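Local coordinates for pyridoxamine 5'-phosphate oxidase family protein (Corynebacterium diphtheriae NCTC 13129, PDB 3CP3) that is of unknown function but belongs to the pyridoxamine 5'-phosphate oxidase family of the FMN-binding clan, and so may bind a flavin, at residues A[98-103]-A[125-130]. Sequence-based numbering, arbitrary orientation.
Sequences AYVVRD and NFVRID
A98 packs its CB against V127 CG1 (3.8 Å) and, more loosely, I129 CG1, on the face of an antiparallel sheet that V77 also lines. The two strands, 89-100 and 125-139, are neighbours in the curled antiparallel sheet, consistent with the split beta-barrel of the FMN-binding clan, and the short strand axes run 152° apart. Y99 and R128 form an antiparallel hydrogen-bonded pair: Y99 N donates to R128 O at 2.9 Å, and R128 N returns a bond to Y99 O at 2.8 Å, both nearly straight. On the Y99 face the bent R128 chain brings NH1 to 3.5 Å from Y99 CD2, ring and guanidinium planes 46° apart. NH1 also forms a salt bridge with D130 OD2 (3.1 Å); OD2 lies nearly in the guanidinium plane, while NH1 meets it on the syn side, 31° out of the carboxylate plane. The same OD2 approaches the Y99 ring edge at CE2 (3.4 Å), and a water donates to D130 OD2 and also bonds to Y99 OH. V100 faces V127 in a non-hydrogen-bonded pair, and its CG1, anti to the backbone N, meets N125 CB at 3.7 Å. V101 has already left the strand, yet its N still reaches F126 O at 3.1 Å in a more bent bond. From here the chain turns through R102 to D103, the N-cap of helix 104-110. That helix supplies E106, whose OE2 forms a salt bridge with R128 NE.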
loop_
_atom_site.group_PDB
_atom_site.type_symbol
_atom_site.label_atom_id
_atom_site.label_comp_id
_atom_site.label_asym_id
_atom_site.label_seq_id
_atom_site.Cartn_x
_atom_site.Cartn_y
_atom_site.Cartn_z
ATOM N N ALA A 98 6.256 -14.736 -1.943
ATOM C CA ALA A 98 7.231 -14.382 -0.902
ATOM C C ALA A 98 7.548 -15.638 -0.064
ATOM O O ALA A 98 6.615 -16.374 0.352
ATOM C CB ALA A 98 6.691 -13.279 -0.005
ATOM N N TYR A 99 8.839 -15.876 0.189
ATOM C CA TYR A 99 9.270 -16.996 1.016
ATOM C C TYR A 99 10.382 -16.560 1.952
ATOM O O TYR A 99 11.246 -15.793 1.536
ATOM C CB TYR A 99 9.837 -18.170 0.175
ATOM C CG TYR A 99 9.035 -18.469 -1.080
ATOM C CD1 TYR A 99 7.835 -19.224 -1.032
ATOM C CD2 TYR A 99 9.464 -17.983 -2.319
ATOM C CE1 TYR A 99 7.107 -19.472 -2.197
ATOM C CE2 TYR A 99 8.733 -18.236 -3.495
ATOM C CZ TYR A 99 7.584 -19.001 -3.421
ATOM O OH TYR A 99 6.900 -19.224 -4.581
ATOM N N VAL A 100 10.362 -17.067 3.188
ATOM C CA VAL A 100 11.538 -16.950 4.088
ATOM C C VAL A 100 12.750 -17.623 3.427
ATOM O O VAL A 100 12.591 -18.667 2.831
ATOM C CB VAL A 100 11.246 -17.549 5.470
ATOM C CG1 VAL A 100 12.449 -17.415 6.353
ATOM C CG2 VAL A 100 10.078 -16.834 6.116
ATOM N N VAL A 101 13.990 -17.119 3.563
ATOM C CA VAL A 101 15.146 -17.552 2.662
ATOM C C VAL A 101 15.838 -18.995 2.729
ATOM O O VAL A 101 16.160 -19.625 1.698
ATOM C CB VAL A 101 16.187 -16.368 2.560
ATOM C CG1 VAL A 101 17.531 -16.793 2.032
ATOM C CG2 VAL A 101 15.594 -15.247 1.680
ATOM N N ARG A 102 16.080 -19.518 3.919
ATOM C CA ARG A 102 16.587 -20.912 4.055
ATOM C C ARG A 102 18.024 -21.268 3.587
ATOM O O ARG A 102 18.761 -21.865 4.356
ATOM C CB ARG A 102 15.575 -21.920 3.479
ATOM C CG ARG A 102 14.079 -21.551 3.695
ATOM C CD ARG A 102 13.386 -21.181 2.401
ATOM N NE ARG A 102 11.978 -20.829 2.630
ATOM C CZ ARG A 102 10.931 -21.313 1.971
ATOM N NH1 ARG A 102 9.739 -20.889 2.359
ATOM N NH2 ARG A 102 11.050 -22.249 0.971
ATOM N N ASP A 103 18.411 -20.955 2.340
ATOM C CA ASP A 103 19.762 -21.240 1.830
ATOM C C ASP A 103 20.911 -20.370 2.518
ATOM O O ASP A 103 21.015 -19.124 2.297
ATOM C CB ASP A 103 19.737 -21.051 0.287
ATOM C CG ASP A 103 21.020 -21.532 -0.388
ATOM O OD1 ASP A 103 21.403 -22.709 -0.214
ATOM O OD2 ASP A 103 21.638 -20.747 -1.130
ATOM N N ASN A 125 14.571 -12.899 9.958
ATOM C CA ASN A 125 14.810 -13.658 8.745
ATOM C C ASN A 125 14.712 -12.704 7.571
ATOM O O ASN A 125 13.943 -11.747 7.625
ATOM C CB ASN A 125 13.757 -14.753 8.533
ATOM C CG ASN A 125 13.891 -15.952 9.455
ATOM O OD1 ASN A 125 12.861 -16.450 9.919
ATOM N ND2 ASN A 125 15.115 -16.477 9.667
ATOM N N PHE A 126 15.395 -13.007 6.479
ATOM C CA PHE A 126 15.130 -12.359 5.192
ATOM C C PHE A 126 13.910 -13.022 4.560
ATOM O O PHE A 126 13.717 -14.227 4.761
ATOM C CB PHE A 126 16.335 -12.573 4.300
ATOM C CG PHE A 126 17.518 -11.735 4.699
ATOM C CD1 PHE A 126 17.544 -10.377 4.410
ATOM C CD2 PHE A 126 18.566 -12.288 5.378
ATOM C CE1 PHE A 126 18.676 -9.607 4.791
ATOM C CE2 PHE A 126 19.676 -11.529 5.758
ATOM C CZ PHE A 126 19.699 -10.182 5.449
ATOM N N VAL A 127 13.112 -12.280 3.816
ATOM C CA VAL A 127 12.043 -12.864 3.000
ATOM C C VAL A 127 12.450 -12.468 1.589
ATOM O O VAL A 127 12.954 -11.353 1.411
ATOM C CB VAL A 127 10.679 -12.259 3.400
ATOM C CG1 VAL A 127 9.544 -12.774 2.512
ATOM C CG2 VAL A 127 10.405 -12.568 4.876
ATOM N N ARG A 128 12.345 -13.398 0.635
ATOM C CA ARG A 128 12.586 -13.153 -0.780
ATOM C C ARG A 128 11.249 -13.133 -1.507
ATOM O O ARG A 128 10.438 -14.032 -1.313
ATOM C CB ARG A 128 13.396 -14.301 -1.400
ATOM C CG ARG A 128 13.815 -14.069 -2.867
ATOM C CD ARG A 128 13.872 -15.395 -3.644
ATOM N NE ARG A 128 14.311 -16.487 -2.783
ATOM C CZ ARG A 128 13.774 -17.699 -2.741
ATOM N NH1 ARG A 128 12.741 -18.048 -3.523
ATOM N NH2 ARG A 128 14.280 -18.586 -1.891
ATOM N N ILE A 129 11.051 -12.131 -2.364
ATOM C CA ILE A 129 9.915 -12.120 -3.279
ATOM C C ILE A 129 10.398 -12.452 -4.674
ATOM O O ILE A 129 11.194 -11.721 -5.224
ATOM C CB ILE A 129 9.121 -10.743 -3.332
ATOM C CG1 ILE A 129 8.726 -10.283 -1.916
ATOM C CG2 ILE A 129 7.838 -10.959 -4.210
ATOM C CD1 ILE A 129 8.189 -8.809 -1.780
ATOM N N ASP A 130 9.883 -13.534 -5.245
ATOM C CA ASP A 130 10.119 -13.860 -6.627
ATOM C C ASP A 130 9.042 -13.140 -7.431
ATOM O O ASP A 130 7.865 -13.431 -7.273
ATOM C CB ASP A 130 9.959 -15.362 -6.845
ATOM C CG ASP A 130 11.154 -16.156 -6.346
ATOM O OD1 ASP A 130 12.288 -15.651 -6.313
ATOM O OD2 ASP A 130 10.945 -17.284 -5.950
HETATM O O HOH W 1 8.241 -18.682 -6.576
#